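Local coordinates for interferon-activable protein 202 (Mus musculus, PDB 4L5R), which binds double-stranded DNA non-specifically through this first HIN-200 domain and restrains the AIM2 inflammasome, probably by sequestering cytoplasmic DNA, at residues M17-L22 against Q66-S71; T41-S46 against F97-N102; G127-E132 against L171-F176. All coordinates share one frame; numbering follows the deposited sequence.

Interaction 1 of 3, residues M17-L22 against Q66-S71. Unlike the reference sequence in segment 66-71: Gln66 (reference Lys).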
ATOM      1  N   MET A  17     -12.942  15.035  -0.429  1.00 36.10           N
ATOM      2  CA  MET A  17     -12.661  14.504   0.894  1.00 29.37           C
ATOM      3  C   MET A  17     -11.325  15.042   1.393  1.00 28.99           C
ATOM      4  O   MET A  17     -10.303  14.956   0.693  1.00 29.97           O
ATOM      5  CB  MET A  17     -12.613  12.968   0.879  1.00 25.36           C
ATOM      6  CG  MET A  17     -12.419  12.388   2.270  1.00 29.18           C
ATOM      7  SD  MET A  17     -12.536  10.577   2.356  1.00 36.79           S
ATOM      8  CE  MET A  17     -11.166  10.073   1.341  1.00 27.61           C
ATOM      9  N   THR A  18     -11.323  15.573   2.610  1.00 27.24           N
ATOM     10  CA  THR A  18     -10.083  16.064   3.205  1.00 28.84           C
ATOM     11  C   THR A  18      -9.418  14.985   4.064  1.00 30.20           C
ATOM     12  O   THR A  18     -10.059  14.385   4.924  1.00 25.11           O
ATOM     13  CB  THR A  18     -10.340  17.312   4.041  1.00 28.89           C
ATOM     14  OG1 THR A  18     -10.804  18.355   3.180  1.00 33.11           O
ATOM     15  CG2 THR A  18      -9.065  17.782   4.722  1.00 25.94           C
ATOM     16  N   VAL A  19      -8.134  14.744   3.819  1.00 24.00           N
ATOM     17  CA  VAL A  19      -7.374  13.756   4.588  1.00 23.14           C
ATOM     18  C   VAL A  19      -6.066  14.341   5.126  1.00 28.22           C
ATOM     19  O   VAL A  19      -5.544  15.338   4.609  1.00 28.29           O
ATOM     20  CB  VAL A  19      -7.044  12.508   3.738  1.00 22.12           C
ATOM     21  CG1 VAL A  19      -8.319  11.921   3.130  1.00 22.87           C
ATOM     22  CG2 VAL A  19      -6.011  12.837   2.649  1.00 22.73           C
ATOM     23  N   MET A  20      -5.521  13.709   6.157  1.00 26.73           N
ATOM     24  CA  MET A  20      -4.206  14.087   6.631  1.00 25.11           C
ATOM     25  C   MET A  20      -3.220  13.033   6.155  1.00 27.28           C
ATOM     26  O   MET A  20      -3.439  11.844   6.347  1.00 25.08           O
ATOM     27  CB  MET A  20      -4.156  14.197   8.158  1.00 30.06           C
ATOM     28  CG  MET A  20      -2.789  14.684   8.640  1.00 41.18           C
ATOM     29  SD  MET A  20      -2.567  14.730  10.427  1.00 45.52           S
ATOM     30  CE  MET A  20      -2.540  12.999  10.832  1.00 34.88           C
ATOM     31  N   VAL A  21      -2.143  13.462   5.520  1.00 27.81           N
ATOM     32  CA  VAL A  21      -1.151  12.507   5.053  1.00 26.72           C
ATOM     33  C   VAL A  21      -0.334  11.947   6.217  1.00 28.12           C
ATOM     34  O   VAL A  21       0.193  12.699   7.044  1.00 32.45           O
ATOM     35  CB  VAL A  21      -0.211  13.142   4.027  1.00 27.09           C
ATOM     36  CG1 VAL A  21       0.839  12.118   3.576  1.00 24.26           C
ATOM     37  CG2 VAL A  21      -1.026  13.684   2.840  1.00 24.95           C
ATOM     38  N   LEU A  22      -0.238  10.625   6.284  1.00 28.42           N
ATOM     39  CA  LEU A  22       0.551   9.979   7.323  1.00 26.54           C
ATOM     40  C   LEU A  22       1.920   9.550   6.781  1.00 28.16           C
ATOM     41  O   LEU A  22       2.958   9.903   7.342  1.00 30.98           O
ATOM     42  CB  LEU A  22      -0.201   8.777   7.916  1.00 27.56           C
ATOM     43  CG  LEU A  22      -1.575   9.048   8.536  1.00 29.35           C
ATOM     44  CD1 LEU A  22      -2.145   7.806   9.195  1.00 35.93           C
ATOM     45  CD2 LEU A  22      -1.431  10.159   9.542  1.00 31.64           C
ATOM     46  N   GLN A  66       0.530  16.867   6.636  1.00 29.30           N
ATOM     47  CA  GLN A  66      -0.190  17.916   5.919  1.00 32.93           C
ATOM     48  C   GLN A  66      -1.612  17.475   5.555  1.00 34.73           C
ATOM     49  O   GLN A  66      -1.880  16.297   5.331  1.00 30.97           O
ATOM     50  CB  GLN A  66       0.582  18.345   4.669  1.00 31.38           C
ATOM     51  CG  GLN A  66       1.995  18.822   4.967  1.00 39.57           C
ATOM     52  CD  GLN A  66       2.048  19.836   6.099  1.00 52.26           C
ATOM     53  OE1 GLN A  66       1.384  20.875   6.052  1.00 52.52           O
ATOM     54  NE2 GLN A  66       2.836  19.535   7.128  1.00 52.41           N
ATOM     55  N   PHE A  67      -2.526  18.431   5.503  1.00 29.17           N
ATOM     56  CA  PHE A  67      -3.907  18.147   5.144  1.00 27.47           C
ATOM     57  C   PHE A  67      -4.159  18.508   3.692  1.00 30.66           C
ATOM     58  O   PHE A  67      -3.861  19.627   3.257  1.00 32.89           O
ATOM     59  CB  PHE A  67      -4.880  18.933   6.036  1.00 28.88           C
ATOM     60  CG  PHE A  67      -5.004  18.385   7.431  1.00 35.52           C
ATOM     61  CD1 PHE A  67      -4.039  18.661   8.387  1.00 36.83           C
ATOM     62  CD2 PHE A  67      -6.089  17.595   7.788  1.00 35.32           C
ATOM     63  CE1 PHE A  67      -4.155  18.164   9.676  1.00 41.78           C
ATOM     64  CE2 PHE A  67      -6.210  17.089   9.079  1.00 36.17           C
ATOM     65  CZ  PHE A  67      -5.237  17.371  10.021  1.00 44.17           C
ATOM     66  N   ILE A  68      -4.732  17.570   2.952  1.00 29.61           N
ATOM     67  CA  ILE A  68      -5.035  17.782   1.548  1.00 27.78           C
ATOM     68  C   ILE A  68      -6.466  17.371   1.253  1.00 34.51           C
ATOM     69  O   ILE A  68      -7.049  16.532   1.948  1.00 31.12           O
ATOM     70  CB  ILE A  68      -4.061  17.020   0.626  1.00 29.72           C
ATOM     71  CG1 ILE A  68      -4.102  15.510   0.909  1.00 29.01           C
ATOM     72  CG2 ILE A  68      -2.639  17.563   0.794  1.00 34.42           C
ATOM     73  CD1 ILE A  68      -3.237  14.679  -0.063  1.00 26.57           C
ATOM     74  N   THR A  69      -7.041  17.989   0.231  1.00 29.39           N
ATOM     75  CA  THR A  69      -8.424  17.731  -0.141  1.00 28.90           C
ATOM     76  C   THR A  69      -8.439  17.095  -1.516  1.00 33.50           C
ATOM     77  O   THR A  69      -7.921  17.664  -2.486  1.00 36.81           O
ATOM     78  CB  THR A  69      -9.252  19.023  -0.154  1.00 33.84           C
ATOM     79  OG1 THR A  69      -9.314  19.563   1.172  1.00 32.34           O
ATOM     80  CG2 THR A  69     -10.664  18.747  -0.639  1.00 37.97           C
ATOM     81  N   ILE A  70      -9.031  15.910  -1.600  1.00 28.21           N
ATOM     82  CA  ILE A  70      -8.981  15.122  -2.819  1.00 25.07           C
ATOM     83  C   ILE A  70     -10.374  14.919  -3.390  1.00 31.60           C
ATOM     84  O   ILE A  70     -11.327  14.659  -2.648  1.00 31.29           O
ATOM     85  CB  ILE A  70      -8.360  13.735  -2.548  1.00 31.38           C
ATOM     86  CG1 ILE A  70      -6.967  13.883  -1.928  1.00 28.76           C
ATOM     87  CG2 ILE A  70      -8.282  12.937  -3.835  1.00 35.76           C
ATOM     88  CD1 ILE A  70      -6.388  12.573  -1.397  1.00 40.92           C
ATOM     89  N   SER A  71     -10.487  15.034  -4.711  1.00 27.11           N
ATOM     90  CA  SER A  71     -11.746  14.775  -5.391  1.00 28.90           C
ATOM     91  C   SER A  71     -11.484  14.136  -6.748  1.00 25.29           C
ATOM     92  O   SER A  71     -10.392  14.281  -7.314  1.00 32.00           O
ATOM     93  CB  SER A  71     -12.538  16.081  -5.565  1.00 38.77           C
ATOM     94  OG  SER A  71     -11.756  17.051  -6.232  1.00 43.16           O
TER
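The hydroxyls of Thr18 and Thr69 meet across a non-hydrogen-bonded pair, OG1 to OG1 at 2.8 Å, and Gln95 adds a weak hydrogen bond to the Thr69 oxygen. On each threonine OG1 lies beside the backbone N (chi1 -64° in both), which turns the two oxygens toward one another. On the same face of the sheet Met20 crosses the Phe67 ring at a slant: its CB sits over one ring face, 3.9 Å from the centroid, and the SD follows obliquely at 4.4 Å from that centroid, a Met-aromatic contact. Thr18 CG2 lies at the edge of this ring, and Phe97 meets it edge-to-face. An alanine in place of Phe67 would probably leave Met20 CB and SD without their aromatic partner and open a gap beside Phe97. On the other face Val19, Ile68 and Ile70 are buried. Val19 CG2 touches Ile68 CG1 at 3.7 Å and reaches on to Ile70 CD1, while CG2 of the buried Val21 packs on Ile68 CD1 at 3.8 Å. Between the faces, paired backbone bonds join Met17 to Ile70 and Val19 to Ile68, the Val19 N to Ile68 O bond being 2.8 Å long; Val21 N adds one to Gln66 O. Strands 17-30 and 67-76 thus form a twisted antiparallel ladder, as in the curled sheet of an OB fold, here the first of the two in this HIN-200 domain.

Interaction 2 of 3, residues T41-S46 against F97-N102. Unlike the reference sequence in segment 97-102: Phe97 (reference Ile).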
ATOM      1  N   THR A  41      -0.324   6.416   2.934  1.00 19.86           N
ATOM      2  CA  THR A  41      -1.392   6.195   3.931  1.00 17.42           C
ATOM      3  C   THR A  41      -1.873   7.579   4.368  1.00 20.42           C
ATOM      4  O   THR A  41      -1.060   8.484   4.605  1.00 24.25           O
ATOM      5  CB  THR A  41      -0.859   5.420   5.138  1.00 18.18           C
ATOM      6  OG1 THR A  41      -0.451   4.104   4.715  1.00 24.15           O
ATOM      7  CG2 THR A  41      -1.942   5.259   6.199  1.00 31.07           C
ATOM      8  N   VAL A  42      -3.189   7.744   4.446  1.00 21.52           N
ATOM      9  CA  VAL A  42      -3.785   8.999   4.869  1.00 22.66           C
ATOM     10  C   VAL A  42      -4.891   8.674   5.862  1.00 22.84           C
ATOM     11  O   VAL A  42      -5.304   7.518   5.976  1.00 20.20           O
ATOM     12  CB  VAL A  42      -4.405   9.747   3.687  1.00 21.55           C
ATOM     13  CG1 VAL A  42      -3.336  10.017   2.603  1.00 19.31           C
ATOM     14  CG2 VAL A  42      -5.593   8.956   3.108  1.00 18.85           C
ATOM     15  N   ALA A  43      -5.376   9.694   6.563  1.00 20.50           N
ATOM     16  CA  ALA A  43      -6.398   9.480   7.573  1.00 28.15           C
ATOM     17  C   ALA A  43      -7.437  10.595   7.569  1.00 25.83           C
ATOM     18  O   ALA A  43      -7.122  11.760   7.326  1.00 26.07           O
ATOM     19  CB  ALA A  43      -5.773   9.338   8.965  1.00 26.93           C
ATOM     20  N   THR A  44      -8.685  10.211   7.814  1.00 29.86           N
ATOM     21  CA  THR A  44      -9.737  11.173   8.096  1.00 28.20           C
ATOM     22  C   THR A  44     -10.025  11.073   9.584  1.00 27.57           C
ATOM     23  O   THR A  44      -9.329  10.370  10.307  1.00 26.48           O
ATOM     24  CB  THR A  44     -11.021  10.867   7.287  1.00 27.30           C
ATOM     25  OG1 THR A  44     -11.579   9.622   7.717  1.00 26.00           O
ATOM     26  CG2 THR A  44     -10.704  10.786   5.779  1.00 30.75           C
ATOM     27  N   GLU A  45     -11.061  11.755  10.055  1.00 27.78           N
ATOM     28  CA  GLU A  45     -11.432  11.623  11.455  1.00 24.30           C
ATOM     29  C   GLU A  45     -12.001  10.226  11.767  1.00 32.82           C
ATOM     30  O   GLU A  45     -12.018   9.791  12.924  1.00 34.10           O
ATOM     31  CB  GLU A  45     -12.437  12.733  11.837  1.00 35.08           C
ATOM     32  CG  GLU A  45     -12.550  12.965  13.325  1.00 37.93           C
ATOM     33  CD  GLU A  45     -13.240  14.271  13.659  1.00 52.54           C
ATOM     34  OE1 GLU A  45     -13.168  14.688  14.833  1.00 50.02           O
ATOM     35  OE2 GLU A  45     -13.846  14.880  12.751  1.00 45.43           O
ATOM     36  N   SER A  46     -12.445   9.503  10.736  1.00 24.81           N
ATOM     37  CA  SER A  46     -13.175   8.251  10.958  1.00 27.25           C
ATOM     38  C   SER A  46     -12.445   6.988  10.496  1.00 27.22           C
ATOM     39  O   SER A  46     -12.827   5.874  10.867  1.00 29.99           O
ATOM     40  CB  SER A  46     -14.541   8.305  10.274  1.00 38.33           C
ATOM     41  OG  SER A  46     -14.407   8.691   8.918  1.00 39.70           O
ATOM     42  N   PHE A  97      -9.022  18.871  10.943  1.00 41.08           N
ATOM     43  CA  PHE A  97      -9.598  18.158  12.070  1.00 44.98           C
ATOM     44  C   PHE A  97      -8.485  17.431  12.798  1.00 44.72           C
ATOM     45  O   PHE A  97      -7.369  17.314  12.291  1.00 39.02           O
ATOM     46  CB  PHE A  97     -10.629  17.143  11.573  1.00 44.85           C
ATOM     47  CG  PHE A  97     -10.146  16.313  10.415  1.00 45.45           C
ATOM     48  CD1 PHE A  97      -9.434  15.141  10.629  1.00 39.15           C
ATOM     49  CD2 PHE A  97     -10.386  16.718   9.108  1.00 32.32           C
ATOM     50  CE1 PHE A  97      -8.980  14.385   9.566  1.00 40.17           C
ATOM     51  CE2 PHE A  97      -9.939  15.961   8.040  1.00 44.05           C
ATOM     52  CZ  PHE A  97      -9.232  14.796   8.267  1.00 40.86           C
ATOM     53  N   GLU A  98      -8.793  16.944  13.991  1.00 43.69           N
ATOM     54  CA  GLU A  98      -7.845  16.150  14.747  1.00 46.11           C
ATOM     55  C   GLU A  98      -8.088  14.686  14.417  1.00 42.62           C
ATOM     56  O   GLU A  98      -9.224  14.217  14.467  1.00 43.79           O
ATOM     57  CB  GLU A  98      -8.036  16.406  16.239  1.00 61.31           C
ATOM     58  CG  GLU A  98      -7.148  15.584  17.149  1.00 74.68           C
ATOM     59  CD  GLU A  98      -7.370  15.920  18.613  1.00 81.02           C
ATOM     60  OE1 GLU A  98      -7.402  17.127  18.946  1.00 82.71           O
ATOM     61  OE2 GLU A  98      -7.525  14.982  19.428  1.00 76.39           O
ATOM     62  N   VAL A  99      -7.031  13.971  14.042  1.00 42.83           N
ATOM     63  CA  VAL A  99      -7.144  12.540  13.793  1.00 38.50           C
ATOM     64  C   VAL A  99      -6.976  11.825  15.124  1.00 36.00           C
ATOM     65  O   VAL A  99      -5.947  11.975  15.781  1.00 45.28           O
ATOM     66  CB  VAL A  99      -6.057  12.022  12.825  1.00 36.04           C
ATOM     67  CG1 VAL A  99      -6.208  10.529  12.625  1.00 29.87           C
ATOM     68  CG2 VAL A  99      -6.124  12.740  11.479  1.00 39.09           C
ATOM     69  N   PRO A 100      -7.987  11.049  15.531  1.00 35.47           N
ATOM     70  CA  PRO A 100      -7.932  10.357  16.821  1.00 45.07           C
ATOM     71  C   PRO A 100      -6.698   9.462  16.927  1.00 46.07           C
ATOM     72  O   PRO A 100      -6.240   8.912  15.924  1.00 46.78           O
ATOM     73  CB  PRO A 100      -9.209   9.514  16.817  1.00 46.40           C
ATOM     74  CG  PRO A 100     -10.134  10.254  15.916  1.00 43.47           C
ATOM     75  CD  PRO A 100      -9.267  10.821  14.837  1.00 37.25           C
ATOM     76  N   LYS A 101      -6.164   9.328  18.135  1.00 44.01           N
ATOM     77  CA  LYS A 101      -4.945   8.553  18.351  1.00 51.97           C
ATOM     78  C   LYS A 101      -5.094   7.095  17.913  1.00 44.24           C
ATOM     79  O   LYS A 101      -4.135   6.470  17.455  1.00 49.48           O
ATOM     80  CB  LYS A 101      -4.530   8.625  19.825  1.00 62.85           C
ATOM     81  N   ASN A 102      -6.297   6.555  18.050  1.00 43.13           N
ATOM     82  CA  ASN A 102      -6.546   5.160  17.711  1.00 43.70           C
ATOM     83  C   ASN A 102      -6.497   4.905  16.207  1.00 33.44           C
ATOM     84  O   ASN A 102      -6.158   3.802  15.773  1.00 34.73           O
ATOM     85  CB  ASN A 102      -7.892   4.714  18.269  1.00 52.44           C
ATOM     86  CG  ASN A 102      -9.051   5.418  17.607  1.00 64.55           C
ATOM     87  OD1 ASN A 102      -9.241   6.623  17.779  1.00 71.66           O
ATOM     88  ND2 ASN A 102      -9.838   4.671  16.839  1.00 68.30           N
TER
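Ala43, the last residue of its strand, points its CB toward the loop 97-100 and meets Val99 CG1 at 3.9 Å; its carbonyl O lies in the plane of the Phe97 ring, at the edge, 3.8 Å from CZ. At Thr44 the backbone carries the contact: CA and C pass by the CZ and CE1 corner of that ring, and the carbonyl O rests near Val99 CG1. Both residues belong to the region required for homomultimerization. The Thr44 hydroxyl accepts from Ser46 N at 3.1 Å, an ST turn. Glu45 comes next, its N 3.4 Å from Phe97 CE1. With CG anti to its backbone N (chi1 -162°), its extended side chain slides past Phe97 in the opposite direction, the carboxylate nearly parallel to the ring, and CG lies 3.7 Å from Glu98 O. Glu45 O meets the Pro100 ring, 3.5 Å from CD. Between the two segments the contact is van der Waals packing, and Pro100 is the N-cap of helix 101-108. That helix covers the adjoining strand, with Ile103 on Ala43 and Ala107 on Thr41, while Val19 and Tyr49 of the flanking strands pack against Thr44, and loop 97-100 leads into the helix beside the end of strand 35-43.

Interaction 3 of 3, residues G127-E132 against L171-F176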
ATOM      1  N   GLY A 127       2.148  -4.414   5.595  1.00 20.53           N
ATOM      2  CA  GLY A 127       2.654  -4.555   6.950  1.00 28.70           C
ATOM      3  C   GLY A 127       4.159  -4.657   7.063  1.00 22.03           C
ATOM      4  O   GLY A 127       4.864  -4.701   6.052  1.00 24.72           O
ATOM      5  N   VAL A 128       4.641  -4.696   8.302  1.00 25.92           N
ATOM      6  CA  VAL A 128       6.066  -4.820   8.607  1.00 22.90           C
ATOM      7  C   VAL A 128       6.237  -6.135   9.366  1.00 22.42           C
ATOM      8  O   VAL A 128       5.529  -6.385  10.369  1.00 21.11           O
ATOM      9  CB  VAL A 128       6.523  -3.671   9.513  1.00 28.83           C
ATOM     10  CG1 VAL A 128       7.986  -3.824   9.889  1.00 27.46           C
ATOM     11  CG2 VAL A 128       6.241  -2.315   8.849  1.00 30.88           C
ATOM     12  N   PHE A 129       7.142  -6.984   8.891  1.00 25.52           N
ATOM     13  CA  PHE A 129       7.292  -8.328   9.471  1.00 22.55           C
ATOM     14  C   PHE A 129       8.753  -8.712   9.645  1.00 27.46           C
ATOM     15  O   PHE A 129       9.609  -8.368   8.809  1.00 28.49           O
ATOM     16  CB  PHE A 129       6.664  -9.377   8.557  1.00 26.77           C
ATOM     17  CG  PHE A 129       5.246  -9.101   8.178  1.00 25.82           C
ATOM     18  CD1 PHE A 129       4.949  -8.304   7.082  1.00 25.50           C
ATOM     19  CD2 PHE A 129       4.201  -9.651   8.916  1.00 22.65           C
ATOM     20  CE1 PHE A 129       3.634  -8.056   6.730  1.00 25.63           C
ATOM     21  CE2 PHE A 129       2.886  -9.416   8.563  1.00 22.45           C
ATOM     22  CZ  PHE A 129       2.603  -8.619   7.467  1.00 25.17           C
ATOM     23  N   ALA A 130       9.036  -9.470  10.699  1.00 23.30           N
ATOM     24  CA  ALA A 130      10.369 -10.034  10.884  1.00 26.96           C
ATOM     25  C   ALA A 130      10.646 -11.048   9.771  1.00 27.80           C
ATOM     26  O   ALA A 130       9.730 -11.709   9.274  1.00 28.33           O
ATOM     27  CB  ALA A 130      10.475 -10.692  12.256  1.00 29.90           C
ATOM     28  N   VAL A 131      11.911 -11.165   9.375  1.00 27.63           N
ATOM     29  CA  VAL A 131      12.300 -12.072   8.301  1.00 24.28           C
ATOM     30  C   VAL A 131      13.049 -13.273   8.883  1.00 30.76           C
ATOM     31  O   VAL A 131      14.031 -13.115   9.604  1.00 31.11           O
ATOM     32  CB  VAL A 131      13.219 -11.385   7.276  1.00 28.11           C
ATOM     33  CG1 VAL A 131      13.757 -12.418   6.284  1.00 32.51           C
ATOM     34  CG2 VAL A 131      12.478 -10.288   6.533  1.00 27.34           C
ATOM     35  N   GLU A 132      12.566 -14.471   8.584  1.00 26.63           N
ATOM     36  CA  GLU A 132      13.230 -15.690   9.040  1.00 29.72           C
ATOM     37  C   GLU A 132      14.193 -16.181   7.969  1.00 35.96           C
ATOM     38  O   GLU A 132      15.329 -16.558   8.270  1.00 35.20           O
ATOM     39  CB  GLU A 132      12.200 -16.772   9.361  1.00 37.32           C
ATOM     40  CG  GLU A 132      12.759 -18.175   9.349  1.00 51.98           C
ATOM     41  CD  GLU A 132      12.510 -18.898  10.644  1.00 71.30           C
ATOM     42  OE1 GLU A 132      13.347 -18.766  11.563  1.00 81.76           O
ATOM     43  OE2 GLU A 132      11.473 -19.588  10.747  1.00 76.71           O
ATOM     44  N   LEU A 171      10.962  -6.646   7.062  1.00 23.83           N
ATOM     45  CA  LEU A 171      10.450  -6.460   5.720  1.00 23.74           C
ATOM     46  C   LEU A 171       9.148  -5.682   5.743  1.00 29.84           C
ATOM     47  O   LEU A 171       8.204  -6.087   6.427  1.00 23.03           O
ATOM     48  CB  LEU A 171      10.170  -7.823   5.118  1.00 28.21           C
ATOM     49  CG  LEU A 171       9.911  -7.856   3.627  1.00 33.84           C
ATOM     50  CD1 LEU A 171      11.186  -7.381   2.930  1.00 40.22           C
ATOM     51  CD2 LEU A 171       9.537  -9.276   3.213  1.00 33.36           C
ATOM     52  N   GLN A 172       9.089  -4.589   4.990  1.00 24.40           N
ATOM     53  CA  GLN A 172       7.845  -3.842   4.830  1.00 28.43           C
ATOM     54  C   GLN A 172       7.186  -4.182   3.496  1.00 23.53           C
ATOM     55  O   GLN A 172       7.794  -4.045   2.433  1.00 31.89           O
ATOM     56  CB  GLN A 172       8.070  -2.331   4.922  1.00 31.94           C
ATOM     57  CG  GLN A 172       6.751  -1.591   5.031  1.00 28.32           C
ATOM     58  CD  GLN A 172       6.901  -0.167   5.554  1.00 44.27           C
ATOM     59  OE1 GLN A 172       7.985   0.420   5.505  1.00 41.84           O
ATOM     60  NE2 GLN A 172       5.805   0.393   6.056  1.00 39.43           N
ATOM     61  N   LEU A 173       5.941  -4.635   3.557  1.00 18.85           N
ATOM     62  CA  LEU A 173       5.224  -5.045   2.359  1.00 20.52           C
ATOM     63  C   LEU A 173       4.126  -4.045   2.064  1.00 22.20           C
ATOM     64  O   LEU A 173       3.408  -3.622   2.978  1.00 25.45           O
ATOM     65  CB  LEU A 173       4.571  -6.406   2.587  1.00 28.69           C
ATOM     66  CG  LEU A 173       5.473  -7.573   2.978  1.00 28.79           C
ATOM     67  CD1 LEU A 173       4.631  -8.813   3.160  1.00 26.61           C
ATOM     68  CD2 LEU A 173       6.515  -7.770   1.895  1.00 27.41           C
ATOM     69  N   PHE A 174       3.982  -3.687   0.786  1.00 20.71           N
ATOM     70  CA  PHE A 174       2.861  -2.884   0.326  1.00 22.63           C
ATOM     71  C   PHE A 174       2.100  -3.633  -0.763  1.00 23.33           C
ATOM     72  O   PHE A 174       2.682  -4.055  -1.776  1.00 23.10           O
ATOM     73  CB  PHE A 174       3.313  -1.513  -0.253  1.00 20.91           C
ATOM     74  CG  PHE A 174       4.122  -0.670   0.703  1.00 22.21           C
ATOM     75  CD1 PHE A 174       5.413  -1.044   1.060  1.00 19.98           C
ATOM     76  CD2 PHE A 174       3.594   0.490   1.236  1.00 22.96           C
ATOM     77  CE1 PHE A 174       6.167  -0.266   1.927  1.00 22.21           C
ATOM     78  CE2 PHE A 174       4.335   1.278   2.109  1.00 23.45           C
ATOM     79  CZ  PHE A 174       5.623   0.905   2.450  1.00 20.82           C
ATOM     80  N   SER A 175       0.789  -3.764  -0.555  1.00 18.91           N
ATOM     81  CA  SER A 175      -0.137  -4.272  -1.573  1.00 19.98           C
ATOM     82  C   SER A 175       0.265  -5.656  -2.093  1.00 20.68           C
ATOM     83  O   SER A 175       0.372  -5.879  -3.303  1.00 26.19           O
ATOM     84  CB  SER A 175      -0.267  -3.274  -2.733  1.00 25.03           C
ATOM     85  OG  SER A 175      -1.281  -3.659  -3.650  1.00 26.43           O
ATOM     86  N   PHE A 176       0.499  -6.582  -1.177  1.00 18.80           N
ATOM     87  CA  PHE A 176       0.664  -7.979  -1.554  1.00 23.17           C
ATOM     88  C   PHE A 176      -0.690  -8.677  -1.577  1.00 33.55           C
ATOM     89  O   PHE A 176      -1.626  -8.221  -0.938  1.00 28.32           O
ATOM     90  CB  PHE A 176       1.643  -8.677  -0.609  1.00 24.43           C
ATOM     91  CG  PHE A 176       3.074  -8.560  -1.062  1.00 23.81           C
ATOM     92  CD1 PHE A 176       3.725  -7.337  -1.021  1.00 21.33           C
ATOM     93  CD2 PHE A 176       3.747  -9.662  -1.559  1.00 26.52           C
ATOM     94  CE1 PHE A 176       5.035  -7.204  -1.459  1.00 26.31           C
ATOM     95  CE2 PHE A 176       5.065  -9.543  -1.996  1.00 26.52           C
ATOM     96  CZ  PHE A 176       5.707  -8.317  -1.939  1.00 22.75           C
TER
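Phe129 and Leu173 meet on the buried face of this ladder, ring CE1 against Leu173 CD1 at 3.8 Å, with the two side chains crossing at about a right angle. CG of Phe129 stands anti to the carbonyl carbon (chi1 -53°), which turns CE1 toward that methyl, and Leu171 O lies near the ring's plane at its edge. Leu171 extends the apolar patch: its CB meets Val131 CG2 at 3.7 Å, while Phe143, Ile145 and Ile195 from neighbouring strands close in on the leucine. Gly127 shares this face. With no side chain there, the Phe129 ring lies close over it; a CB would run into CZ, and at these backbone angles would also press on the preceding carbonyl O. Between the faces, the backbone bonds come in two pairs, Gly127 with Leu173 and Phe129 with Leu171; the shortest, Leu173 N to Gly127 O, is 2.7 Å and nearly straight at 173°.

The opposite face is looser. There Val128 and Gln172 form a non-hydrogen-bonded pair whose side chains, both partly exposed, touch lightly: Val128 CG2 is 3.9 Å from Gln172 NE2 and equally far from its CG, with no polar bond between the two residues. The bound DNA comes within about 7 Å of the contact's nearest atom. Beyond Phe174, which meets the ring of His39, the chain turns a corner at Ser175; Ser175 and Phe176 both face Ile125, a G1 beta bulge. This antiparallel pair, with its bulge at the corner, belongs to the curled sheet of the second OB fold in this HIN-200 domain.

Interactions 1 and 2 belong to one neighbourhood, their centres 10 Å apart. Strand 17-30 of interaction 1 neighbours strand 35-43 of interaction 2, with Met20 N facing Ala43 O and Leu22 N facing Thr41 O. Interaction 3 lies in the other sheet, with its centre 26 Å from that of interaction 1, and touches neither. Interactions 1 and 3 are the same kind of contact, antiparallel ladders with a largely buried apolar face and a more exposed one, though interaction 1 puts a hydroxyl pair and a sulfur-aromatic contact on its outer side. Interaction 3 lies deepest, its centre 11 Å from that of the chain; interaction 2 includes the exposed Glu45 and Glu98 and has no strand pairing between its segments.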